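Local coordinates for CDP-archaeol synthase (Aeropyrum pernix K1, PDB 5GUF), which acts as a magnesium-dependent intramembrane enzyme that binds CTP and probably joins it to digeranylgeranylglyceryl phosphate, forming CDP-archaeol and diphosphate for archaeal membrane lipids, at residues A[140-143]-A[144-147]; A[129-132]-A[133-136]. All coordinates share one frame; numbering follows the deposited sequence.

Contact 1: A[140-143]-A[144-147]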
loop_
_atom_site.group_PDB
_atom_site.type_symbol
_atom_site.label_atom_id
_atom_site.label_comp_id
_atom_site.label_asym_id
_atom_site.label_seq_id
_atom_site.Cartn_x
_atom_site.Cartn_y
_atom_site.Cartn_z
ATOM N N THR A 140 -21.202 4.090 1.453
ATOM C CA THR A 140 -20.282 5.173 1.159
ATOM C C THR A 140 -19.284 5.275 2.298
ATOM O O THR A 140 -19.680 5.350 3.465
ATOM C CB THR A 140 -21.014 6.505 0.968
ATOM O OG1 THR A 140 -21.731 6.475 -0.272
ATOM C CG2 THR A 140 -20.021 7.692 0.962
ATOM N N TRP A 141 -17.996 5.267 1.961
ATOM C CA TRP A 141 -16.932 5.459 2.935
ATOM C C TRP A 141 -16.459 6.903 2.881
ATOM O O TRP A 141 -16.387 7.492 1.804
ATOM C CB TRP A 141 -15.752 4.527 2.652
ATOM C CG TRP A 141 -16.027 3.093 2.982
ATOM C CD1 TRP A 141 -16.920 2.274 2.368
ATOM C CD2 TRP A 141 -15.425 2.320 4.022
ATOM N NE1 TRP A 141 -16.912 1.041 2.954
ATOM C CE2 TRP A 141 -16.002 1.039 3.975
ATOM C CE3 TRP A 141 -14.445 2.582 4.982
ATOM C CZ2 TRP A 141 -15.623 0.012 4.839
ATOM C CZ3 TRP A 141 -14.073 1.565 5.844
ATOM C CH2 TRP A 141 -14.662 0.297 5.766
ATOM N N THR A 142 -16.150 7.472 4.026
ATOM C CA THR A 142 -15.318 8.658 3.914
ATOM C C THR A 142 -13.871 8.243 3.651
ATOM O O THR A 142 -13.424 7.181 4.111
ATOM C CB THR A 142 -15.380 9.513 5.176
ATOM O OG1 THR A 142 -14.825 8.776 6.266
ATOM C CG2 THR A 142 -16.833 9.890 5.493
ATOM N N PRO A 143 -13.133 9.055 2.890
ATOM C CA PRO A 143 -11.722 8.726 2.640
ATOM C C PRO A 143 -10.926 8.576 3.915
ATOM O O PRO A 143 -10.077 7.685 3.999
ATOM C CB PRO A 143 -11.232 9.912 1.793
ATOM C CG PRO A 143 -12.472 10.459 1.153
ATOM C CD PRO A 143 -13.575 10.257 2.159
ATOM N N ARG A 144 -11.183 9.419 4.919
ATOM C CA ARG A 144 -10.424 9.340 6.165
ATOM C C ARG A 144 -10.636 8.002 6.860
ATOM O O ARG A 144 -9.678 7.377 7.328
ATOM C CB ARG A 144 -10.813 10.486 7.100
ATOM C CG ARG A 144 -10.182 10.346 8.475
ATOM C CD ARG A 144 -10.475 11.500 9.420
ATOM N NE ARG A 144 -10.004 12.793 8.903
ATOM C CZ ARG A 144 -8.766 13.278 9.043
ATOM N NH1 ARG A 144 -7.811 12.578 9.652
ATOM N NH2 ARG A 144 -8.476 14.465 8.537
ATOM N N VAL A 145 -11.883 7.537 6.924
ATOM C CA VAL A 145 -12.135 6.280 7.608
ATOM C C VAL A 145 -11.668 5.104 6.754
ATOM O O VAL A 145 -11.303 4.052 7.286
ATOM C CB VAL A 145 -13.625 6.220 8.008
ATOM C CG1 VAL A 145 -14.064 4.842 8.398
ATOM C CG2 VAL A 145 -13.863 7.175 9.178
ATOM N N ALA A 146 -11.624 5.266 5.430
ATOM C CA ALA A 146 -11.043 4.230 4.582
ATOM C C ALA A 146 -9.542 4.103 4.820
ATOM O O ALA A 146 -8.997 2.995 4.811
ATOM C CB ALA A 146 -11.324 4.525 3.111
ATOM N N VAL A 147 -8.861 5.221 5.046
ATOM C CA VAL A 147 -7.446 5.176 5.390
ATOM C C VAL A 147 -7.250 4.626 6.802
ATOM O O VAL A 147 -6.391 3.768 7.035
ATOM C CB VAL A 147 -6.825 6.574 5.237
ATOM C CG1 VAL A 147 -5.388 6.581 5.760
ATOM C CG2 VAL A 147 -6.889 7.019 3.776
#
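With chi1 at 64°, Thr142 places OG1 between its own backbone N and carbonyl carbon, turned to the amide of Val145; Trp141, at chi1 -72°, swings its indole against the same turn. The motif is a threonine N-cap, where strand 140-141 gives way to helix 143-161. Val145 N donates to Thr142 OG1 over 3.3 Å, a fairly long capping bond, though its N-H...O angle of 156° is reasonably straight. Beside that bond the side chains also meet, Val145 CB lying 3.3 Å from Thr142 OG1. The regular helical pattern begins at once: Ala146 N binds Thr142 O at 2.9 Å, and Val147 N binds Pro143 O at 2.9 Å. Pro143 is the first residue of the helix, where no preceding turn offers its backbone N an acceptor; being a proline, it has no N-H to satisfy there.

The indole meets this turn through CZ3 and CE3 of its six-membered ring. Trp141 CZ3 has Val145 O at the ring edge, in plane, 4.0 Å away, while Trp141 CE3 comes obliquely to Ala146 CA at 3.8 Å. The Val145 side chain crosses that of Trp141 at about a right angle. At its other end the indole NE1 is hydrogen-bonded to Ser134 OG, and helix 14-29 packs against the ring as well, which leaves it buried.

Strand 140-141 runs parallel to strand 10-11, and the Thr142 side chain, which packs on Arg10, lies about 8 Å from a bound magnesium ion. In the dimer, Pro143 packs on Arg144 of the second subunit, and Val147 on its Val147. Within the turn, the apolar contact closes with Trp141 CE3 at 4.1 Å from Val145 CG1.

Contact 2: A[129-132]-A[133-136]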
loop_
_atom_site.group_PDB
_atom_site.type_symbol
_atom_site.label_atom_id
_atom_site.label_comp_id
_atom_site.label_asym_id
_atom_site.label_seq_id
_atom_site.Cartn_x
_atom_site.Cartn_y
_atom_site.Cartn_z
ATOM N N GLY A 129 -10.459 -5.663 -1.694
ATOM C CA GLY A 129 -11.580 -6.402 -2.258
ATOM C C GLY A 129 -12.858 -6.232 -1.446
ATOM O O GLY A 129 -13.937 -5.999 -1.997
ATOM N N ALA A 130 -12.752 -6.353 -0.124
ATOM C CA ALA A 130 -13.926 -6.206 0.732
ATOM C C ALA A 130 -14.484 -4.790 0.653
ATOM O O ALA A 130 -15.699 -4.593 0.515
ATOM C CB ALA A 130 -13.570 -6.570 2.174
ATOM N N LEU A 131 -13.599 -3.794 0.713
ATOM C CA LEU A 131 -14.000 -2.402 0.529
ATOM C C LEU A 131 -14.714 -2.183 -0.806
ATOM O O LEU A 131 -15.734 -1.483 -0.859
ATOM C CB LEU A 131 -12.774 -1.495 0.633
ATOM C CG LEU A 131 -13.003 -0.003 0.425
ATOM C CD1 LEU A 131 -13.575 0.617 1.695
ATOM C CD2 LEU A 131 -11.686 0.649 0.071
ATOM N N ALA A 132 -14.188 -2.765 -1.895
ATOM C CA ALA A 132 -14.838 -2.629 -3.197
ATOM C C ALA A 132 -16.246 -3.193 -3.166
ATOM O O ALA A 132 -17.171 -2.586 -3.718
ATOM C CB ALA A 132 -14.021 -3.320 -4.298
ATOM N N VAL A 133 -16.426 -4.356 -2.529
ATOM C CA VAL A 133 -17.742 -4.993 -2.481
ATOM C C VAL A 133 -18.702 -4.179 -1.625
ATOM O O VAL A 133 -19.867 -3.984 -1.988
ATOM C CB VAL A 133 -17.618 -6.448 -1.978
ATOM C CG1 VAL A 133 -18.977 -7.040 -1.656
ATOM C CG2 VAL A 133 -16.932 -7.305 -3.021
ATOM N N SER A 134 -18.237 -3.682 -0.483
ATOM C CA SER A 134 -19.116 -2.853 0.335
ATOM C C SER A 134 -19.616 -1.634 -0.451
ATOM O O SER A 134 -20.777 -1.239 -0.317
ATOM C CB SER A 134 -18.398 -2.436 1.621
ATOM O OG SER A 134 -17.553 -1.325 1.417
ATOM N N ILE A 135 -18.764 -1.046 -1.299
ATOM C CA ILE A 135 -19.189 0.083 -2.130
ATOM C C ILE A 135 -20.146 -0.379 -3.224
ATOM O O ILE A 135 -21.177 0.250 -3.464
ATOM C CB ILE A 135 -17.962 0.799 -2.722
ATOM C CG1 ILE A 135 -17.198 1.544 -1.613
ATOM C CG2 ILE A 135 -18.380 1.706 -3.890
ATOM C CD1 ILE A 135 -15.851 2.097 -2.049
ATOM N N ALA A 136 -19.850 -1.504 -3.881
ATOM C CA ALA A 136 -20.838 -2.082 -4.786
ATOM C C ALA A 136 -22.169 -2.384 -4.080
ATOM O O ALA A 136 -23.228 -2.367 -4.719
ATOM C CB ALA A 136 -20.277 -3.340 -5.428
#
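The last two turns of helix 121-136, part of a predicted transmembrane segment, are stitched together here by four consecutive i to i+4 backbone bonds, to which Ser134 adds a side-chain bond back to the carbonyl of Leu131. Val133 N reaches Gly129 O at 3.0 Å, and Ser134 N reaches Ala130 O at 2.9 Å. The next pair, Ile135 N to Leu131 O, is slightly longer at 3.1 Å, and Ala136 N returns to Ala132 O.

Leu131 O is therefore gripped twice. A chi1 of 82° folds the hydroxyl of Ser134 back along the helix, where OG donates to Leu131 O over 2.9 Å. The two donors approach from the same face of the carbonyl plane but at different slants: the C=O...donor angle is 121° for Ser134 OG and 153° for Ile135 N. The hydroxyl thus comes in from well off the carbonyl direction, leaving the more axial approach to the amide. Ser134 OG is also the partner of Trp141 NE1, so this buried hydroxyl is engaged on both counts. With the hydroxyl removed, as by an alanine here, the Trp141 N-H would probably lose its mate, and Leu131 O would be likely to keep the Ile135 amide as its one donor within these two turns.

The other side chains rest mostly on backbone oxygens: Val133 CG2 lies 3.4 Å from Gly129 O, alongside the backbone. Ala130 packs on Met21 and Ala24 of helix 14-29 and on Ile92 and Ala96 of helix 84-109, while Val133 touches Ala91 of the latter. One turn on from Leu131, Ile135 brings CG1 to 3.4 Å from the same oxygen, Leu131 O, and in the apolar pair of these turns its CD1 reaches Leu131 CG at 4.3 Å.

Contact 2 comes first along the chain, in the final turns of helix 121-136; a short connection then leads into strand 140-141 and contact 1, at the start of helix 143-161. Their centres lie about 12 Å apart, on the same side of the chain's centre, and the two meet directly through one indole: Trp141 CE2 packs on Leu131 CD1 at 3.4 Å, and Trp141 CD1 sits 4.1 Å from Ile135 CG1. The tryptophan thus bridges the end of one helix and the beginning of the next. Contact 1 alone also takes part in the dimer, since no other protein chain of the assembly touches residues 129-136.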